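Local coordinates for protein Non-sulfated chondroitin lyase E66 (Autographa californica nucleopolyhedrovirus, PDB 3VSN) that degrades non-sulfated chondroitin as a lyase of the occlusion-derived virus envelope, is essential for oral infectivity and may breach the peritrophic matrix of the insect midgut, at residues L279-E284 with A318-D323; G287-V292 with W369-R374; V327-S332 with Y336-G341; S444-Y449 with M453-Y458; W592-E597 with V601-A606. One frame throughout, in Å; residues are numbered along the deposited sequence.

Contact 1. Residues L279-E284 with A318-D323; sequences LTRAIE and AVHSAD
Glu284 lies over the imidazole of His320 where a helix crosses an outer strand of an antiparallel beta-sheet. The helical segment 279-284 and the strand segment 318-322 run at 108° to each other, with their axes 9.4 Å apart. That separation is too wide for backbone pairing, and side chains make most of the junction, helped by the carbonyl O of Glu284. Glu284 illustrates how one residue can do this along its length. Its CB starts the contact, sitting over one face of the His320 ring, 4.0 Å from the centroid and 22° from the ring normal. This is a CH-pi contact, displaced toward the NE2 and CE1 rim. CG and CD lead past the ring, because the chain is extended beyond CG. At the end OE1, the oxygen on the imidazole side, lies 3.7 Å from His320 CE1, and OE2 is farther away.

OE1 has a second role. Through its anti lone pair it accepts a hydrogen bond from Arg281 NH2 at 3.0 Å, a salt bridge between residues three apart on the same helix. Arg281 reaches this place because its chain folds at chi2 and chi3, which brings the guanidinium round to the strand although its CB does not aim there. The guanidinium and imidazole planes are 24° apart. The charged pair beside the ring would probably influence the ionisation of His320, whose charge is not known. On the imidazole, ND1 stands 3.3 Å from Arg281 NH2, and CD2 stands 3.3 Å from the carbonyl O of Glu284.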
# COMPACT_ATOMS: atom_id res chain seq x y z
N LEU A 279 2.86 -13.44 1.11
CA LEU A 279 2.16 -12.45 0.30
C LEU A 279 0.88 -11.95 0.95
O LEU A 279 0.61 -10.75 0.94
CB LEU A 279 1.88 -12.99 -1.11
CG LEU A 279 3.11 -13.20 -2.00
CD1 LEU A 279 2.72 -13.83 -3.33
CD2 LEU A 279 3.85 -11.89 -2.24
N THR A 280 0.10 -12.87 1.53
CA THR A 280 -1.13 -12.50 2.24
C THR A 280 -0.82 -11.56 3.40
O THR A 280 -1.48 -10.54 3.56
CB THR A 280 -1.89 -13.75 2.73
OG1 THR A 280 -2.24 -14.56 1.61
CG2 THR A 280 -3.18 -13.36 3.46
N ARG A 281 0.20 -11.90 4.18
CA ARG A 281 0.67 -11.04 5.26
C ARG A 281 1.16 -9.67 4.76
O ARG A 281 0.91 -8.66 5.40
CB ARG A 281 1.77 -11.74 6.08
CG ARG A 281 1.26 -12.89 6.96
CD ARG A 281 0.51 -12.40 8.20
NE ARG A 281 1.33 -11.47 8.96
CZ ARG A 281 1.10 -10.17 9.08
NH1 ARG A 281 1.93 -9.41 9.78
NH2 ARG A 281 0.03 -9.61 8.50
N ALA A 282 1.84 -9.66 3.61
CA ALA A 282 2.29 -8.41 2.99
C ALA A 282 1.12 -7.49 2.65
O ALA A 282 1.22 -6.27 2.81
CB ALA A 282 3.11 -8.70 1.74
N ILE A 283 0.02 -8.07 2.17
CA ILE A 283 -1.17 -7.29 1.83
C ILE A 283 -1.90 -6.84 3.10
O ILE A 283 -2.32 -5.69 3.19
CB ILE A 283 -2.10 -8.06 0.86
CG1 ILE A 283 -1.36 -8.44 -0.45
CG2 ILE A 283 -3.37 -7.28 0.56
CD1 ILE A 283 -0.77 -7.28 -1.24
N GLU A 284 -2.03 -7.74 4.07
CA GLU A 284 -2.61 -7.39 5.38
C GLU A 284 -1.85 -6.22 6.01
O GLU A 284 -2.45 -5.33 6.62
CB GLU A 284 -2.57 -8.58 6.34
CG GLU A 284 -3.51 -9.71 5.97
CD GLU A 284 -3.44 -10.87 6.95
OE1 GLU A 284 -2.53 -10.91 7.80
OE2 GLU A 284 -4.32 -11.75 6.85
N ALA A 318 -7.51 -6.33 12.81
CA ALA A 318 -6.25 -6.61 13.50
C ALA A 318 -5.29 -5.44 13.51
O ALA A 318 -5.42 -4.51 12.72
CB ALA A 318 -5.58 -7.83 12.88
N VAL A 319 -4.31 -5.53 14.40
CA VAL A 319 -3.16 -4.64 14.39
C VAL A 319 -1.97 -5.44 13.86
O VAL A 319 -1.68 -6.53 14.37
CB VAL A 319 -2.87 -4.07 15.79
CG1 VAL A 319 -1.71 -3.08 15.75
CG2 VAL A 319 -4.12 -3.41 16.37
N HIS A 320 -1.30 -4.92 12.84
CA HIS A 320 -0.18 -5.59 12.18
C HIS A 320 1.07 -4.79 12.34
O HIS A 320 1.02 -3.55 12.34
CB HIS A 320 -0.45 -5.75 10.69
CG HIS A 320 -1.74 -6.46 10.35
ND1 HIS A 320 -1.90 -7.79 10.54
CD2 HIS A 320 -2.92 -5.99 9.80
CE1 HIS A 320 -3.14 -8.14 10.14
NE2 HIS A 320 -3.76 -7.04 9.68
N SER A 321 2.21 -5.46 12.43
CA SER A 321 3.49 -4.75 12.46
C SER A 321 4.58 -5.43 11.63
O SER A 321 4.68 -6.65 11.59
CB SER A 321 3.98 -4.55 13.90
OG SER A 321 4.33 -5.79 14.50
N ALA A 322 5.39 -4.61 10.97
CA ALA A 322 6.57 -5.09 10.29
C ALA A 322 7.75 -4.44 11.00
O ALA A 322 8.05 -3.27 10.79
CB ALA A 322 6.53 -4.69 8.82
N ASP A 323 8.39 -5.21 11.89
CA ASP A 323 9.34 -4.66 12.86
C ASP A 323 10.70 -4.26 12.28
O ASP A 323 11.41 -3.45 12.87
CB ASP A 323 9.56 -5.65 14.01
CG ASP A 323 8.30 -5.92 14.82
OD1 ASP A 323 7.31 -5.15 14.71
OD2 ASP A 323 8.30 -6.91 15.58

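Contact 2. Residues G287-V292 with W369-R374; sequences GSPEGV and WNRRGR
Two type I beta turns, Ser288-Gly291 and Asn370-Gly373, are joined by a side-on salt bridge between Glu290 and Arg371. The guanidinium offers its NE and NH2 edge, one nitrogen to each carboxylate oxygen. NH2 of Arg371 meets the syn lone pair of Glu290 OE2 at 3.0 Å, close to the guanidinium plane. NE of Arg371 reaches OE1 of Glu290 at 3.0 Å as well, but approaches 34° out of the carboxylate plane. The two flat groups are turned 55° apart, and the tilt is taken up mainly by the NE bond. A bend at chi3 of Arg371 (66°) presents this edge to the acid. Pro289 CG packs 3.5 Å from Arg371 NH2, and a water donates to both Glu290 OE2 and Arg371 O, adding a bridge between the turns. Deeper in, Val292 CG1 rests 4.2 Å from Trp369 CD2. Ser288 OG donates to Val292 O, just beyond its turn, and Asn370 OD1 accepts from Arg372 N in an Asx turn. The remaining guanidinium nitrogen, Arg371 NH1, bonds to Ser332 O just after strand 327-331, whose Leu331 touches both Pro289 and Arg371, while Trp369 pairs through its backbone with Tyr336 of strand 335-340.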
# COMPACT_ATOMS: atom_id res chain seq x y z
N GLY A 287 -2.81 -2.92 3.34
CA GLY A 287 -4.07 -2.68 2.64
C GLY A 287 -5.31 -2.61 3.52
O GLY A 287 -5.22 -2.71 4.74
N SER A 288 -6.46 -2.44 2.87
CA SER A 288 -7.76 -2.44 3.54
C SER A 288 -8.83 -2.82 2.52
O SER A 288 -8.63 -2.64 1.32
CB SER A 288 -8.07 -1.07 4.15
OG SER A 288 -8.25 -0.09 3.15
N PRO A 289 -9.98 -3.36 2.98
CA PRO A 289 -11.03 -3.78 2.05
C PRO A 289 -11.51 -2.66 1.13
O PRO A 289 -11.85 -2.92 -0.02
CB PRO A 289 -12.16 -4.23 2.99
CG PRO A 289 -11.46 -4.67 4.22
CD PRO A 289 -10.32 -3.70 4.38
N GLU A 290 -11.51 -1.42 1.63
CA GLU A 290 -11.96 -0.27 0.84
C GLU A 290 -10.93 0.19 -0.21
O GLU A 290 -11.24 1.02 -1.06
CB GLU A 290 -12.34 0.90 1.75
CG GLU A 290 -13.59 0.66 2.61
CD GLU A 290 -13.35 -0.34 3.74
OE1 GLU A 290 -12.24 -0.36 4.31
OE2 GLU A 290 -14.28 -1.11 4.06
N GLY A 291 -9.72 -0.35 -0.15
CA GLY A 291 -8.67 0.01 -1.10
C GLY A 291 -7.75 1.12 -0.62
O GLY A 291 -6.84 1.55 -1.34
N VAL A 292 -7.99 1.60 0.60
CA VAL A 292 -7.13 2.61 1.22
C VAL A 292 -5.81 1.98 1.67
O VAL A 292 -5.80 0.91 2.31
CB VAL A 292 -7.85 3.33 2.39
CG1 VAL A 292 -6.98 4.45 2.96
CG2 VAL A 292 -9.18 3.91 1.92
N TRP A 369 -8.32 6.93 8.68
CA TRP A 369 -9.38 7.17 7.71
C TRP A 369 -10.58 6.38 8.10
O TRP A 369 -10.51 5.15 8.25
CB TRP A 369 -8.92 6.78 6.31
CG TRP A 369 -7.87 7.68 5.72
CD1 TRP A 369 -8.06 8.84 4.98
CD2 TRP A 369 -6.41 7.51 5.79
NE1 TRP A 369 -6.86 9.39 4.60
CE2 TRP A 369 -5.83 8.64 5.04
CE3 TRP A 369 -5.55 6.58 6.36
CZ2 TRP A 369 -4.46 8.81 4.90
CZ3 TRP A 369 -4.17 6.76 6.21
CH2 TRP A 369 -3.64 7.85 5.50
N ASN A 370 -11.69 7.08 8.30
CA ASN A 370 -12.98 6.46 8.59
C ASN A 370 -13.35 5.53 7.43
O ASN A 370 -13.40 5.96 6.28
CB ASN A 370 -14.04 7.55 8.79
CG ASN A 370 -15.34 7.01 9.36
OD1 ASN A 370 -15.87 6.00 8.89
ND2 ASN A 370 -15.87 7.69 10.38
N ARG A 371 -13.61 4.26 7.74
CA ARG A 371 -13.92 3.27 6.70
C ARG A 371 -15.18 3.59 5.91
O ARG A 371 -15.34 3.15 4.78
CB ARG A 371 -13.99 1.86 7.30
CG ARG A 371 -12.63 1.32 7.72
CD ARG A 371 -12.72 -0.11 8.21
NE ARG A 371 -13.12 -1.03 7.14
CZ ARG A 371 -13.38 -2.32 7.31
NH1 ARG A 371 -13.29 -2.87 8.52
NH2 ARG A 371 -13.73 -3.07 6.27
N ARG A 372 -16.07 4.38 6.51
CA ARG A 372 -17.28 4.85 5.83
C ARG A 372 -17.14 6.27 5.26
O ARG A 372 -18.09 6.82 4.70
CB ARG A 372 -18.49 4.71 6.75
CG ARG A 372 -18.85 3.25 7.02
CD ARG A 372 -20.18 3.07 7.73
NE ARG A 372 -21.12 4.15 7.44
CZ ARG A 372 -21.79 4.83 8.36
NH1 ARG A 372 -21.68 4.52 9.65
NH2 ARG A 372 -22.60 5.80 7.99
N GLY A 373 -15.94 6.85 5.39
CA GLY A 373 -15.67 8.18 4.85
C GLY A 373 -15.50 8.18 3.33
O GLY A 373 -15.44 7.12 2.71
N ARG A 374 -15.45 9.37 2.75
CA ARG A 374 -15.16 9.51 1.33
C ARG A 374 -13.68 9.22 1.10
O ARG A 374 -12.83 9.67 1.87
CB ARG A 374 -15.48 10.93 0.84
CG ARG A 374 -16.95 11.23 0.61
CD ARG A 374 -17.13 12.47 -0.27
NE ARG A 374 -18.41 13.16 -0.12
CZ ARG A 374 -19.03 13.44 1.04
NH1 ARG A 374 -18.49 13.09 2.20
NH2 ARG A 374 -20.19 14.08 1.03
O HOH W 1 -16.90 0.81 4.24

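Contact 3. Residues V327-S332 with Y336-G341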
# COMPACT_ATOMS: atom_id res chain seq x y z
N VAL A 327 6.59 -0.71 9.56
CA VAL A 327 5.21 -0.35 9.24
C VAL A 327 4.31 -0.85 10.37
O VAL A 327 4.42 -2.00 10.80
CB VAL A 327 4.74 -0.95 7.88
CG1 VAL A 327 3.29 -0.57 7.59
CG2 VAL A 327 5.63 -0.48 6.74
N LEU A 328 3.45 0.04 10.87
CA LEU A 328 2.41 -0.32 11.82
C LEU A 328 1.06 0.00 11.19
O LEU A 328 0.84 1.13 10.74
CB LEU A 328 2.57 0.45 13.14
CG LEU A 328 1.43 0.36 14.16
CD1 LEU A 328 1.31 -1.05 14.75
CD2 LEU A 328 1.62 1.38 15.28
N THR A 329 0.17 -0.98 11.16
CA THR A 329 -1.11 -0.83 10.48
C THR A 329 -2.24 -1.42 11.32
O THR A 329 -2.11 -2.51 11.87
CB THR A 329 -1.06 -1.51 9.09
OG1 THR A 329 -0.09 -0.83 8.28
CG2 THR A 329 -2.42 -1.45 8.39
N LYS A 330 -3.34 -0.68 11.42
CA LYS A 330 -4.50 -1.16 12.14
C LYS A 330 -5.73 -1.07 11.27
O LYS A 330 -6.00 -0.04 10.65
CB LYS A 330 -4.71 -0.36 13.44
CG LYS A 330 -5.97 -0.74 14.20
CD LYS A 330 -6.05 0.03 15.51
CE LYS A 330 -7.45 -0.01 16.11
NZ LYS A 330 -7.83 -1.34 16.67
N LEU A 331 -6.47 -2.18 11.21
CA LEU A 331 -7.77 -2.19 10.58
C LEU A 331 -8.79 -2.58 11.64
O LEU A 331 -8.73 -3.69 12.19
CB LEU A 331 -7.82 -3.17 9.40
CG LEU A 331 -9.14 -3.16 8.62
CD1 LEU A 331 -9.27 -1.91 7.76
CD2 LEU A 331 -9.29 -4.42 7.77
N SER A 332 -9.70 -1.66 11.95
CA SER A 332 -10.76 -1.93 12.89
C SER A 332 -12.11 -1.93 12.17
O SER A 332 -12.17 -1.79 10.95
CB SER A 332 -10.74 -0.90 14.03
OG SER A 332 -11.30 0.33 13.62
N TYR A 336 -9.16 2.60 9.16
CA TYR A 336 -7.86 2.11 8.73
C TYR A 336 -6.85 3.18 9.14
O TYR A 336 -7.03 4.35 8.83
CB TYR A 336 -7.83 1.89 7.21
CG TYR A 336 -6.43 1.73 6.64
CD1 TYR A 336 -5.82 0.47 6.58
CD2 TYR A 336 -5.72 2.82 6.16
CE1 TYR A 336 -4.55 0.32 6.06
CE2 TYR A 336 -4.44 2.68 5.64
CZ TYR A 336 -3.86 1.43 5.59
OH TYR A 336 -2.58 1.28 5.08
N GLY A 337 -5.80 2.77 9.84
CA GLY A 337 -4.71 3.68 10.19
C GLY A 337 -3.38 3.01 9.94
O GLY A 337 -3.25 1.80 10.11
N SER A 338 -2.37 3.80 9.55
CA SER A 338 -1.04 3.24 9.31
C SER A 338 0.05 4.29 9.44
O SER A 338 -0.15 5.45 9.11
CB SER A 338 -0.98 2.59 7.92
OG SER A 338 0.23 1.86 7.75
N VAL A 339 1.21 3.86 9.94
CA VAL A 339 2.41 4.70 9.95
C VAL A 339 3.56 3.95 9.29
O VAL A 339 3.86 2.81 9.66
CB VAL A 339 2.83 5.13 11.38
CG1 VAL A 339 4.13 5.93 11.34
CG2 VAL A 339 1.74 5.95 12.06
N VAL A 340 4.20 4.60 8.32
CA VAL A 340 5.48 4.12 7.81
C VAL A 340 6.58 4.76 8.65
O VAL A 340 6.69 5.99 8.71
CB VAL A 340 5.67 4.44 6.31
CG1 VAL A 340 7.07 4.07 5.84
CG2 VAL A 340 4.61 3.73 5.47
N GLY A 341 7.37 3.92 9.31
CA GLY A 341 8.48 4.38 10.14
C GLY A 341 9.71 4.67 9.30
O GLY A 341 9.62 4.80 8.07
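The Ser338 hydroxyl extends away from its own backbone N (chi1 -171°), while Thr329 turns OG1 to the side opposite its carbonyl carbon (chi1 -64°), and these two rotations bring the two hydroxyls together across a beta hairpin. Ser338 OG stands 2.8 Å from Thr329 OG1 and 3.1 Å from Leu328 O, close to two oxygens at once. Thr329 OG1 is also hydrogen-bonded to Asn285 O, which ties the pair to the loop after helix 276-284. The same Thr329 rotation sends CG2 toward Tyr336, where it lies 3.6 Å from CE1. Leu331 CD1 approaches the same tyrosine at its CB, 4.1 Å away. The Tyr336 hydroxyl is held by Val286 O and Val294 N. Thr329 and Ser338 form a non-hydrogen-bonded pair, flanked by the hydrogen-bonded pairs Leu328-Val339 and Lys330-Gly337. In the latter, Lys330 N reaches Gly337 O at 2.8 Å. The hairpin occupies the middle of a four-stranded antiparallel sheet, between strands 318-322 and 367-370. Its face bearing Leu328, Lys330 and Val339 packs on Phe448 of strand 440-449, with Ile428 of strand 426-434 touching Leu328 and Val339.

Contact 4. Residues S444-Y449 with M453-Y458; sequences SCTLFY and MFQLYY
Segments 444-449 and 453-458 run antiparallel as parts of the two arms of a hairpin, with Cys445-Leu456 and Leu447-Phe454 as hydrogen-bonded pairs and Ser444-Tyr457, Thr446-Gln455 and Phe448-Met453 as the non-hydrogen-bonded ones. The Gln455 amide illustrates how a buried polar group is satisfied. A bend at chi2 (65°) lays it back across the neighbouring strand. Its OE1 accepts from Thr446 OG1 at 2.6 Å, in the carbonyl plane, and its NE2 donates to Ser444 OG at 3.0 Å along a nearly straight line of 172°. Bonded at both ends, the amide has its flip fixed. NE2 also lies over the centre of the Tyr457 ring. Ser444 OG also bonds to Arg366 NE, and its CB lies 3.7 Å from Tyr457 CE1.

At the other end of this face Phe448 and Met453 lie side by side, pointing the same way. Met453 CG is 3.5 Å from Phe448 CE1, and the sulfur SD stands 4.7 Å from the ring centroid in an oblique Met-aromatic contact. On the opposite face Cys445 SG meets the edge of Tyr458, 3.8 Å from CE1. Farther along the same face Leu447 CB and Phe454 CB pack 4.2 Å apart. The hairpin is central in a seven-stranded antiparallel sheet: strand 426-434 pairs with one arm and strand 550-558 with the other, while Thr446 touches Val339 of strand 335-340.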
# COMPACT_ATOMS: atom_id res chain seq x y z
N SER A 444 8.97 10.85 17.11
CA SER A 444 7.55 10.73 16.81
C SER A 444 6.95 9.56 17.57
O SER A 444 7.46 8.44 17.49
CB SER A 444 7.34 10.55 15.30
OG SER A 444 5.98 10.28 14.99
N CYS A 445 5.87 9.84 18.30
CA CYS A 445 5.17 8.84 19.09
C CYS A 445 3.74 8.73 18.58
O CYS A 445 2.99 9.70 18.65
CB CYS A 445 5.12 9.25 20.57
SG CYS A 445 6.72 9.58 21.34
N THR A 446 3.36 7.57 18.05
CA THR A 446 1.99 7.37 17.59
C THR A 446 1.36 6.17 18.29
O THR A 446 2.01 5.14 18.45
CB THR A 446 1.92 7.14 16.06
OG1 THR A 446 2.83 8.02 15.40
CG2 THR A 446 0.51 7.37 15.53
N LEU A 447 0.11 6.31 18.72
CA LEU A 447 -0.64 5.20 19.28
C LEU A 447 -1.99 5.06 18.60
O LEU A 447 -2.78 6.00 18.59
CB LEU A 447 -0.81 5.36 20.80
CG LEU A 447 -1.64 4.31 21.54
CD1 LEU A 447 -0.91 2.97 21.60
CD2 LEU A 447 -1.99 4.79 22.94
N PHE A 448 -2.25 3.88 18.02
CA PHE A 448 -3.57 3.54 17.47
C PHE A 448 -4.34 2.70 18.49
O PHE A 448 -3.77 1.80 19.11
CB PHE A 448 -3.45 2.74 16.16
CG PHE A 448 -2.86 3.51 15.01
CD1 PHE A 448 -3.56 4.55 14.40
CD2 PHE A 448 -1.61 3.16 14.50
CE1 PHE A 448 -3.01 5.24 13.32
CE2 PHE A 448 -1.06 3.85 13.42
CZ PHE A 448 -1.76 4.89 12.84
N TYR A 449 -5.62 3.00 18.65
CA TYR A 449 -6.50 2.26 19.56
C TYR A 449 -7.95 2.36 19.05
O TYR A 449 -8.21 3.05 18.07
CB TYR A 449 -6.39 2.84 20.98
CG TYR A 449 -6.75 4.31 21.04
CD1 TYR A 449 -5.79 5.30 20.80
CD2 TYR A 449 -8.06 4.71 21.31
CE1 TYR A 449 -6.13 6.64 20.83
CE2 TYR A 449 -8.41 6.05 21.34
CZ TYR A 449 -7.44 7.01 21.11
OH TYR A 449 -7.79 8.34 21.16
N MET A 453 -6.37 7.84 17.54
CA MET A 453 -4.94 7.86 17.32
C MET A 453 -4.35 9.05 18.07
O MET A 453 -4.80 10.17 17.90
CB MET A 453 -4.63 8.00 15.82
CG MET A 453 -3.15 7.98 15.48
SD MET A 453 -2.76 8.88 13.96
CE MET A 453 -2.87 10.57 14.56
N PHE A 454 -3.34 8.77 18.89
CA PHE A 454 -2.57 9.79 19.59
C PHE A 454 -1.27 10.04 18.82
O PHE A 454 -0.64 9.09 18.35
CB PHE A 454 -2.27 9.29 21.01
CG PHE A 454 -1.17 10.04 21.72
CD1 PHE A 454 0.15 9.59 21.66
CD2 PHE A 454 -1.46 11.16 22.49
CE1 PHE A 454 1.16 10.26 22.33
CE2 PHE A 454 -0.46 11.83 23.17
CZ PHE A 454 0.86 11.38 23.09
N GLN A 455 -0.90 11.31 18.67
CA GLN A 455 0.36 11.68 18.01
C GLN A 455 1.09 12.74 18.81
O GLN A 455 0.54 13.80 19.10
CB GLN A 455 0.11 12.18 16.58
CG GLN A 455 1.36 12.73 15.87
CD GLN A 455 2.43 11.67 15.63
OE1 GLN A 455 2.13 10.51 15.38
NE2 GLN A 455 3.70 12.09 15.70
N LEU A 456 2.33 12.43 19.18
CA LEU A 456 3.22 13.41 19.80
C LEU A 456 4.51 13.50 19.00
O LEU A 456 5.17 12.50 18.78
CB LEU A 456 3.53 13.03 21.26
CG LEU A 456 4.68 13.78 21.96
CD1 LEU A 456 4.35 15.26 22.16
CD2 LEU A 456 5.04 13.13 23.29
N TYR A 457 4.85 14.71 18.56
CA TYR A 457 6.19 14.97 18.06
C TYR A 457 6.90 15.78 19.13
O TYR A 457 6.33 16.74 19.66
CB TYR A 457 6.17 15.82 16.79
CG TYR A 457 5.78 15.15 15.49
CD1 TYR A 457 6.64 14.23 14.86
CD2 TYR A 457 4.61 15.50 14.84
CE1 TYR A 457 6.30 13.66 13.64
CE2 TYR A 457 4.25 14.93 13.63
CZ TYR A 457 5.10 14.01 13.03
OH TYR A 457 4.74 13.45 11.82
N TYR A 458 8.13 15.41 19.44
CA TYR A 458 8.99 16.26 20.27
C TYR A 458 10.40 16.28 19.70
O TYR A 458 10.74 15.47 18.83
CB TYR A 458 8.97 15.82 21.74
CG TYR A 458 9.60 14.47 22.02
CD1 TYR A 458 8.84 13.30 21.99
CD2 TYR A 458 10.95 14.37 22.34
CE1 TYR A 458 9.41 12.07 22.27
CE2 TYR A 458 11.54 13.15 22.61
CZ TYR A 458 10.77 12.00 22.57
OH TYR A 458 11.35 10.77 22.84

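Contact 5. Residues W592-E597 with V601-A606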
# COMPACT_ATOMS: atom_id res chain seq x y z
N TRP A 592 12.97 2.67 23.94
CA TRP A 592 11.94 1.66 24.19
C TRP A 592 10.54 2.15 23.95
O TRP A 592 10.23 3.32 24.20
CB TRP A 592 12.08 1.11 25.61
CG TRP A 592 13.34 0.30 25.75
CD1 TRP A 592 14.57 0.71 26.28
CD2 TRP A 592 13.55 -1.09 25.32
NE1 TRP A 592 15.49 -0.31 26.22
CE2 TRP A 592 14.94 -1.41 25.66
CE3 TRP A 592 12.76 -2.06 24.73
CZ2 TRP A 592 15.49 -2.66 25.40
CZ3 TRP A 592 13.32 -3.32 24.47
CH2 TRP A 592 14.65 -3.61 24.80
N VAL A 593 9.69 1.26 23.45
CA VAL A 593 8.26 1.51 23.37
C VAL A 593 7.53 0.30 23.95
O VAL A 593 8.01 -0.84 23.81
CB VAL A 593 7.80 1.84 21.92
CG1 VAL A 593 7.88 0.61 21.01
CG2 VAL A 593 6.39 2.42 21.90
N MET A 594 6.40 0.54 24.60
CA MET A 594 5.64 -0.51 25.27
C MET A 594 4.15 -0.26 25.16
O MET A 594 3.71 0.89 25.23
CB MET A 594 6.03 -0.59 26.75
CG MET A 594 5.33 -1.70 27.53
SD MET A 594 5.16 -1.36 29.29
CE MET A 594 3.71 -0.32 29.26
N VAL A 595 3.38 -1.33 24.97
CA VAL A 595 1.92 -1.26 25.03
C VAL A 595 1.41 -2.36 25.94
O VAL A 595 1.88 -3.50 25.87
CB VAL A 595 1.28 -1.40 23.63
CG1 VAL A 595 -0.25 -1.40 23.73
CG2 VAL A 595 1.73 -0.26 22.72
N LYS A 596 0.47 -2.01 26.82
CA LYS A 596 -0.16 -2.97 27.73
C LYS A 596 -1.66 -2.97 27.51
O LYS A 596 -2.30 -1.91 27.53
CB LYS A 596 0.17 -2.63 29.19
CG LYS A 596 -0.61 -3.44 30.22
CD LYS A 596 -0.14 -3.16 31.64
CE LYS A 596 -1.12 -3.72 32.66
NZ LYS A 596 -2.34 -2.87 32.80
N GLU A 597 -2.22 -4.16 27.31
CA GLU A 597 -3.65 -4.31 27.13
C GLU A 597 -4.09 -5.67 27.66
O GLU A 597 -3.53 -6.70 27.28
CB GLU A 597 -4.04 -4.15 25.65
CG GLU A 597 -5.52 -4.36 25.38
CD GLU A 597 -5.91 -4.19 23.92
OE1 GLU A 597 -5.04 -4.31 23.03
OE2 GLU A 597 -7.11 -3.95 23.68
N VAL A 601 1.58 -7.62 27.44
CA VAL A 601 2.45 -6.46 27.27
C VAL A 601 3.47 -6.75 26.17
O VAL A 601 4.03 -7.85 26.12
CB VAL A 601 3.21 -6.09 28.57
CG1 VAL A 601 4.09 -4.87 28.36
CG2 VAL A 601 2.24 -5.82 29.71
N SER A 602 3.69 -5.77 25.30
CA SER A 602 4.72 -5.87 24.26
C SER A 602 5.73 -4.73 24.39
O SER A 602 5.35 -3.58 24.62
CB SER A 602 4.06 -5.85 22.88
OG SER A 602 5.04 -5.70 21.86
N PHE A 603 7.02 -5.06 24.24
CA PHE A 603 8.12 -4.09 24.23
C PHE A 603 8.91 -4.22 22.94
O PHE A 603 9.05 -5.33 22.42
CB PHE A 603 9.14 -4.39 25.33
CG PHE A 603 8.67 -4.10 26.72
CD1 PHE A 603 8.00 -5.07 27.45
CD2 PHE A 603 8.99 -2.89 27.34
CE1 PHE A 603 7.60 -4.82 28.76
CE2 PHE A 603 8.60 -2.64 28.65
CZ PHE A 603 7.90 -3.61 29.35
N MET A 604 9.48 -3.12 22.46
CA MET A 604 10.51 -3.17 21.42
C MET A 604 11.47 -1.99 21.55
O MET A 604 11.07 -0.90 21.96
CB MET A 604 9.89 -3.19 20.02
CG MET A 604 10.92 -3.27 18.90
SD MET A 604 10.25 -3.34 17.24
CE MET A 604 11.73 -3.03 16.28
N SER A 605 12.73 -2.22 21.20
CA SER A 605 13.75 -1.18 21.18
C SER A 605 13.96 -0.65 19.76
O SER A 605 14.03 -1.43 18.82
CB SER A 605 15.07 -1.71 21.74
OG SER A 605 16.13 -0.82 21.44
N ALA A 606 14.09 0.67 19.63
CA ALA A 606 14.36 1.28 18.32
C ALA A 606 15.77 0.94 17.83
O ALA A 606 16.08 1.12 16.65
CB ALA A 606 14.15 2.79 18.37
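A beta hairpin within a seven-stranded antiparallel sheet brings Trp592 over Ser605 and Met594 against Phe603. Its two hydrogen-bonded pairs, Val593-Met604 and Val595-Ser602, set the register. Aromatic faces and aliphatic carbons then do much of the side-chain packing between the arms. Trp592 lays its indole across the opposite strand. Ser605 CB sits 3.5 Å from the centroid of the six-membered ring and only 8° off its normal, a CH-pi contact over one face. On the same side of the sheet Met594 and Phe603 lie alongside each other. Met594 extends to CG (chi1 -178°), which places that carbon over one face of the phenyl ring, 3.7 Å from its centroid. The chain then bends at chi3. Its sulfur SD comes within 3.5 Å of Phe603 CZ, a Met-aromatic contact made obliquely rather than squarely over the ring.

Val601 sits between two neighbours, one on each branch. Its CG1 packs 3.5 Å from Met594 CG, while CG2 lies 3.7 Å from Lys596 CG. The lysine amine continues to a salt bridge with Glu626. Helix 614-623 covers this face, with Phe621 touching both Met594 and Val601. The reverse face, carrying Val593, Val595 and Ser602, looks toward strands 414-421 and 426-434. There Val593 CG1 comes to 3.7 Å from Met604 O, the carbonyl that accepts Val593 N at 3.0 Å.

In the fold
Followed from the N terminus, the chain leaves helix 276-284 and enters the loop that supplies one side of contact 2 before strand 318-322 returns to close contact 1. Contact 2 closes only at residues 369-374, after a much longer excursion, and the two therefore cross. Contact 3, a local hairpin, is nested inside the loop of contact 2 and follows contact 1 in series. Through it, one four-stranded sheet ties together the strand sides of contacts 1 and 2. Contacts 4 and 5 are later hairpins, each in its own seven-stranded sheet. Contact 4 packs on contact 3, and Met604 of contact 5 touches Asp323 of contact 1.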